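Local coordinates for protein extracellular ligand-binding receptor (Desulfitobacterium hafniense, PDB 4Q6B) that probably serves as the substrate-binding receptor of an ABC transporter for amino acids, and here holds leucine in its pocket, at residues 255-259 and 282-288; 142-148 and 198-204. Numbering follows the deposited sequence.

Contact 1 (255-259 and 282-288). With LEU (leucine), chain B.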
loop_
_atom_site.group_PDB
_atom_site.type_symbol
_atom_site.label_atom_id
_atom_site.label_comp_id
_atom_site.label_asym_id
_atom_site.label_seq_id
_atom_site.Cartn_x
_atom_site.Cartn_y
_atom_site.Cartn_z
ATOM N N GLY A 255 0.919 -5.071 -9.136
ATOM C CA GLY A 255 1.540 -3.787 -8.930
ATOM C C GLY A 255 1.526 -3.514 -7.440
ATOM O O GLY A 255 0.494 -3.450 -6.823
ATOM N N SER A 256 2.707 -3.338 -6.881
ATOM C CA SER A 256 2.873 -3.306 -5.447
ATOM C C SER A 256 4.080 -2.472 -5.123
ATOM O O SER A 256 4.405 -1.577 -5.860
ATOM C CB SER A 256 3.015 -4.708 -4.875
ATOM O OG SER A 256 2.893 -4.673 -3.477
ATOM N N PHE A 257 4.663 -2.732 -3.967
ATOM C CA PHE A 257 5.853 -2.045 -3.505
ATOM C C PHE A 257 6.721 -2.981 -2.648
ATOM O O PHE A 257 6.272 -4.017 -2.204
ATOM C CB PHE A 257 5.470 -0.788 -2.728
ATOM C CG PHE A 257 4.545 -1.059 -1.594
ATOM C CD1 PHE A 257 3.193 -0.906 -1.740
ATOM C CD2 PHE A 257 5.037 -1.498 -0.383
ATOM C CE1 PHE A 257 2.336 -1.183 -0.697
ATOM C CE2 PHE A 257 4.190 -1.775 0.653
ATOM C CZ PHE A 257 2.841 -1.614 0.499
ATOM N N PHE A 258 7.981 -2.602 -2.480
ATOM C CA PHE A 258 9.002 -3.367 -1.779
ATOM C C PHE A 258 9.590 -4.479 -2.638
ATOM O O PHE A 258 8.915 -5.416 -3.000
ATOM C CB PHE A 258 8.582 -3.915 -0.409
ATOM C CG PHE A 258 9.696 -4.638 0.301
ATOM C CD1 PHE A 258 10.891 -3.998 0.555
ATOM C CD2 PHE A 258 9.564 -5.956 0.676
ATOM C CE1 PHE A 258 11.930 -4.651 1.179
ATOM C CE2 PHE A 258 10.585 -6.611 1.312
ATOM C CZ PHE A 258 11.771 -5.958 1.562
ATOM N N ASN A 259 10.866 -4.347 -2.947
ATOM C CA ASN A 259 11.591 -5.400 -3.673
ATOM C C ASN A 259 12.702 -5.907 -2.769
ATOM O O ASN A 259 13.691 -5.197 -2.546
ATOM C CB ASN A 259 12.181 -4.813 -4.938
ATOM C CG ASN A 259 12.949 -5.846 -5.747
ATOM O OD1 ASN A 259 13.159 -6.988 -5.287
ATOM N ND2 ASN A 259 13.365 -5.464 -6.952
ATOM N N PRO A 282 10.795 -10.907 5.027
ATOM C CA PRO A 282 9.811 -9.856 5.330
ATOM C C PRO A 282 8.782 -9.712 4.209
ATOM O O PRO A 282 9.079 -10.002 3.042
ATOM C CB PRO A 282 10.659 -8.586 5.427
ATOM C CG PRO A 282 11.860 -8.872 4.524
ATOM C CD PRO A 282 12.134 -10.358 4.712
ATOM N N THR A 283 7.583 -9.267 4.573
ATOM C CA THR A 283 6.540 -8.903 3.610
ATOM C C THR A 283 6.667 -7.418 3.221
ATOM O O THR A 283 7.409 -6.648 3.851
ATOM C CB THR A 283 5.169 -9.067 4.256
ATOM O OG1 THR A 283 5.119 -8.288 5.472
ATOM C CG2 THR A 283 4.906 -10.527 4.617
ATOM N N SER A 284 5.928 -7.011 2.189
ATOM C CA SER A 284 5.866 -5.589 1.819
ATOM C C SER A 284 5.335 -4.720 2.983
ATOM O O SER A 284 5.743 -3.567 3.147
ATOM C CB SER A 284 4.980 -5.435 0.581
ATOM O OG SER A 284 3.634 -5.776 0.891
ATOM N N TYR A 285 4.412 -5.259 3.770
ATOM C CA TYR A 285 3.912 -4.502 4.935
ATOM C C TYR A 285 4.922 -4.365 6.079
ATOM O O TYR A 285 5.000 -3.288 6.721
ATOM C CB TYR A 285 2.604 -5.139 5.453
ATOM C CG TYR A 285 1.578 -5.181 4.345
ATOM C CD1 TYR A 285 1.005 -4.021 3.862
ATOM C CD2 TYR A 285 1.299 -6.387 3.701
ATOM C CE1 TYR A 285 0.081 -4.066 2.796
ATOM C CE2 TYR A 285 0.406 -6.444 2.652
ATOM C CZ TYR A 285 -0.199 -5.282 2.201
ATOM O OH TYR A 285 -1.087 -5.374 1.140
ATOM N N ALA A 286 5.722 -5.430 6.304
ATOM C CA ALA A 286 6.823 -5.335 7.277
ATOM C C ALA A 286 7.764 -4.222 6.833
ATOM O O ALA A 286 8.243 -3.431 7.664
ATOM C CB ALA A 286 7.610 -6.608 7.326
ATOM N N ALA A 287 8.039 -4.183 5.526
ATOM C CA ALA A 287 8.948 -3.153 4.976
ATOM C C ALA A 287 8.389 -1.722 5.078
ATOM O O ALA A 287 9.109 -0.789 5.449
ATOM C CB ALA A 287 9.316 -3.503 3.502
ATOM N N ALA A 288 7.120 -1.547 4.747
ATOM C CA ALA A 288 6.444 -0.245 4.871
ATOM C C ALA A 288 6.362 0.213 6.337
ATOM O O ALA A 288 6.588 1.389 6.647
ATOM C CB ALA A 288 5.057 -0.327 4.229
HETATM N N LEU B . -4.606 -0.759 -0.237
HETATM C CA LEU B . -5.783 -1.160 0.542
HETATM C C LEU B . -6.627 0.051 0.904
HETATM O O LEU B . -7.700 -0.078 1.479
HETATM C CB LEU B . -5.330 -1.887 1.809
HETATM C CG LEU B . -4.707 -3.184 1.280
HETATM C CD1 LEU B . -3.364 -3.429 1.904
HETATM C CD2 LEU B . -5.609 -4.402 1.415
HETATM O OXT LEU B . -6.232 1.177 0.569
#
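F258 lays one face of its ring over A287: the methyl CB of A287 sits 3.5 Å from the centroid of the F258 ring and 16° off the ring normal, a clear CH-pi contact, with F258 CD1 to A287 CB only 3.4 Å. The same ring reaches back over the loop ahead of the helix, with F258 CE2 4.1 Å from P282 CG, and F258 CD2 is 3.9 Å from S284 CA at the first helical residue. F257, one residue back, sends its ring to the other side of S284, where F257 CE2 lies 4.0 Å from A288 CB and CZ 4.3 Å from Y285 CE1. S284 fits between the two phenylalanines, its CB 3.4 Å from O of F257 and 4.0 Å from CB of F258. The segments join by apolar packing without hydrogen bonds of their own, although D234 receives a hydrogen bond from S256 and a weak one from S284. T283 is the N-cap of the helix: its OG1 accepts from A286 N at 3.0 Å and also hydrogen-bonds to the backbone O of D24. Y285 points its CB away from 255-259 but reaches the bound leucine, with OH 3.1 Å from the leucine CD1, so the packed helix start carries a pocket wall. As in other type I periplasmic binding proteins, strand 253-257 probably leads into an inter-lobe crossover; it lies between 227-229 and 341-347, K344 of the latter bonding to O of F257 and F258, while helix 265-278 packs against P282 and A287.

Contact 2 (142-148 and 198-204)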
loop_
_atom_site.group_PDB
_atom_site.type_symbol
_atom_site.label_atom_id
_atom_site.label_comp_id
_atom_site.label_asym_id
_atom_site.label_seq_id
_atom_site.Cartn_x
_atom_site.Cartn_y
_atom_site.Cartn_z
ATOM N N HIS A 142 0.673 -5.242 -25.029
ATOM C CA HIS A 142 -0.766 -5.199 -24.866
ATOM C C HIS A 142 -1.380 -4.067 -25.656
ATOM O O HIS A 142 -0.838 -2.979 -25.697
ATOM C CB HIS A 142 -1.142 -5.103 -23.404
ATOM C CG HIS A 142 -0.830 -6.347 -22.651
ATOM N ND1 HIS A 142 -1.747 -7.357 -22.482
ATOM C CD2 HIS A 142 0.315 -6.777 -22.083
ATOM C CE1 HIS A 142 -1.184 -8.345 -21.815
ATOM N NE2 HIS A 142 0.064 -8.013 -21.552
ATOM N N GLU A 143 -2.515 -4.347 -26.287
ATOM C CA GLU A 143 -3.229 -3.338 -27.069
ATOM C C GLU A 143 -4.720 -3.235 -26.782
ATOM O O GLU A 143 -5.317 -2.178 -27.009
ATOM C CB GLU A 143 -3.065 -3.606 -28.577
ATOM C CG GLU A 143 -1.602 -3.709 -28.997
ATOM C CD GLU A 143 -1.372 -3.496 -30.479
ATOM O OE1 GLU A 143 -2.340 -3.485 -31.249
ATOM O OE2 GLU A 143 -0.197 -3.328 -30.858
ATOM N N ARG A 144 -5.357 -4.360 -26.411
ATOM C CA ARG A 144 -6.820 -4.436 -26.241
ATOM C C ARG A 144 -7.095 -5.180 -24.930
ATOM O O ARG A 144 -6.822 -6.362 -24.839
ATOM C CB ARG A 144 -7.459 -5.200 -27.405
ATOM C CG ARG A 144 -7.103 -4.649 -28.797
ATOM C CD ARG A 144 -8.111 -4.994 -29.916
ATOM N NE ARG A 144 -8.744 -3.730 -30.308
ATOM C CZ ARG A 144 -10.037 -3.528 -30.549
ATOM N NH1 ARG A 144 -10.920 -4.528 -30.508
ATOM N NH2 ARG A 144 -10.449 -2.304 -30.856
HETATM N N MSE A 145 -7.589 -4.494 -23.900
HETATM C CA MSE A 145 -7.688 -5.137 -22.592
HETATM C C MSE A 145 -9.113 -5.025 -22.029
HETATM O O MSE A 145 -9.934 -4.188 -22.466
HETATM C CB MSE A 145 -6.667 -4.530 -21.609
HETATM C CG MSE A 145 -5.208 -4.906 -21.965
HETATM SE SE MSE A 145 -4.019 -4.250 -20.632
HETATM C CE MSE A 145 -4.578 -5.406 -19.132
ATOM N N VAL A 146 -9.403 -5.868 -21.038
ATOM C CA VAL A 146 -10.699 -5.850 -20.329
ATOM C C VAL A 146 -10.467 -5.435 -18.877
ATOM O O VAL A 146 -9.444 -5.769 -18.308
ATOM C CB VAL A 146 -11.381 -7.250 -20.363
ATOM C CG1 VAL A 146 -12.575 -7.352 -19.389
ATOM C CG2 VAL A 146 -11.904 -7.572 -21.783
ATOM N N ILE A 147 -11.400 -4.707 -18.267
ATOM C CA ILE A 147 -11.244 -4.331 -16.857
ATOM C C ILE A 147 -12.397 -4.954 -16.074
ATOM O O ILE A 147 -13.570 -4.717 -16.391
ATOM C CB ILE A 147 -11.258 -2.794 -16.646
ATOM C CG1 ILE A 147 -10.032 -2.132 -17.300
ATOM C CG2 ILE A 147 -11.246 -2.428 -15.130
ATOM C CD1 ILE A 147 -10.125 -0.599 -17.238
ATOM N N TYR A 148 -12.076 -5.761 -15.057
ATOM C CA TYR A 148 -13.090 -6.294 -14.120
ATOM C C TYR A 148 -12.983 -5.418 -12.898
ATOM O O TYR A 148 -11.904 -5.308 -12.323
ATOM C CB TYR A 148 -12.742 -7.745 -13.735
ATOM C CG TYR A 148 -13.677 -8.395 -12.735
ATOM C CD1 TYR A 148 -15.068 -8.263 -12.842
ATOM C CD2 TYR A 148 -13.174 -9.210 -11.730
ATOM C CE1 TYR A 148 -15.955 -8.910 -11.921
ATOM C CE2 TYR A 148 -14.013 -9.855 -10.836
ATOM C CZ TYR A 148 -15.405 -9.716 -10.935
ATOM O OH TYR A 148 -16.246 -10.329 -10.035
HETATM N N MSE A 198 -9.199 -9.448 -27.271
HETATM C CA MSE A 198 -8.630 -9.241 -25.951
HETATM C C MSE A 198 -7.282 -9.872 -25.758
HETATM O O MSE A 198 -7.076 -11.020 -26.145
HETATM C CB MSE A 198 -9.547 -9.815 -24.853
HETATM C CG MSE A 198 -8.899 -9.805 -23.462
HETATM SE SE MSE A 198 -10.075 -10.729 -22.145
HETATM C CE MSE A 198 -9.916 -12.566 -22.810
ATOM N N ASP A 199 -6.362 -9.134 -25.113
ATOM C CA ASP A 199 -5.038 -9.709 -24.829
ATOM C C ASP A 199 -4.627 -9.639 -23.369
ATOM O O ASP A 199 -3.511 -10.021 -23.015
ATOM C CB ASP A 199 -3.951 -9.100 -25.740
ATOM C CG ASP A 199 -3.833 -7.597 -25.609
ATOM O OD1 ASP A 199 -3.602 -6.929 -26.659
ATOM O OD2 ASP A 199 -3.920 -7.054 -24.481
ATOM N N GLY A 200 -5.509 -9.148 -22.508
ATOM C CA GLY A 200 -5.195 -9.096 -21.089
ATOM C C GLY A 200 -6.374 -8.587 -20.308
ATOM O O GLY A 200 -7.239 -7.889 -20.860
ATOM N N ILE A 201 -6.392 -8.903 -19.016
ATOM C CA ILE A 201 -7.416 -8.410 -18.088
ATOM C C ILE A 201 -6.779 -7.709 -16.901
ATOM O O ILE A 201 -5.883 -8.281 -16.232
ATOM C CB ILE A 201 -8.299 -9.561 -17.565
ATOM C CG1 ILE A 201 -9.001 -10.226 -18.722
ATOM C CG2 ILE A 201 -9.367 -9.026 -16.605
ATOM C CD1 ILE A 201 -9.643 -11.611 -18.390
ATOM N N PHE A 202 -7.242 -6.486 -16.633
ATOM C CA PHE A 202 -6.874 -5.787 -15.413
ATOM C C PHE A 202 -8.007 -5.944 -14.392
ATOM O O PHE A 202 -9.156 -5.603 -14.651
ATOM C CB PHE A 202 -6.657 -4.320 -15.694
ATOM C CG PHE A 202 -6.251 -3.549 -14.485
ATOM C CD1 PHE A 202 -5.082 -3.827 -13.832
ATOM C CD2 PHE A 202 -7.110 -2.596 -13.955
ATOM C CE1 PHE A 202 -4.724 -3.136 -12.674
ATOM C CE2 PHE A 202 -6.759 -1.881 -12.801
ATOM C CZ PHE A 202 -5.565 -2.161 -12.158
ATOM N N ILE A 203 -7.655 -6.474 -13.233
ATOM C CA ILE A 203 -8.603 -6.701 -12.169
ATOM C C ILE A 203 -8.487 -5.567 -11.149
ATOM O O ILE A 203 -7.525 -5.483 -10.411
ATOM C CB ILE A 203 -8.301 -8.038 -11.486
ATOM C CG1 ILE A 203 -8.295 -9.168 -12.522
ATOM C CG2 ILE A 203 -9.290 -8.317 -10.369
ATOM C CD1 ILE A 203 -7.636 -10.448 -12.054
ATOM N N ALA A 204 -9.516 -4.738 -11.101
ATOM C CA ALA A 204 -9.572 -3.580 -10.230
ATOM C C ALA A 204 -10.506 -3.920 -9.083
ATOM O O ALA A 204 -11.357 -3.147 -8.692
ATOM C CB ALA A 204 -10.050 -2.360 -10.978
#
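M198, a selenomethionine, opens the segment by setting its SE 3.7 Å from V146 CG2, on the side where W193 of helix 183-195 also packs. D199 then ties down the approach to the neighbouring strand. Its backbone N gives a 2.8 Å hydrogen bond to R144 O, while its carboxylate turns back: OD1 accepts from E143 N at 2.8 Å and R144 N at 3.1 Å, and OD2 takes H142 ND1 at 3.0 Å. At G200 there is no side chain; a CB here would clash with the H142 ring. From this point a parallel ladder runs: G200 O accepts from V146 N (3.0 Å), F202 N gives to V146 O (2.9 Å), F202 O accepts from Y148 N (3.0 Å), and A204 N gives to Y148 O (2.7 Å). I201 and I203 lie on the same sheet face as V146 and Y148, with I201 CG1 4.1 Å from V146 CB and I203 CG2 4.2 Å from Y148 CD2. F202 goes to the other face with M145 and I147; I147 CG2 is 4.3 Å from F202 CD2, and F162 of helix 153-168 stacks on the F202 ring. A204 ends the walk, its CB 4.3 Å from I147 CG2. Helix 153-168 on the F202 face and 183-195 on the V146 face make a three-layer alpha/beta fold, as in type I periplasmic binding protein lobes.

Following the chain from the N terminus, strand 144-149 comes first, and contact 2 closes a loop when 198-204 returns beside it after helix 153-168, edge strand 172-177 and helix 183-195. The chain then passes through helix 207-221 and strand 227-229 before reaching 253-257. There contact 1 closes a second, shorter loop, across helix 265-278, bringing helix 284-301 back to the end of its strand. The loops follow in series, neither nested nor crossed. Both reach the same seven-stranded sheet, their centres 25 Å apart: contact 2 pairs two of its strands, whereas contact 1 joins the end of another to the start of helix 284-301, which packs towards the other lobe and gives Y285 to the leucine pocket.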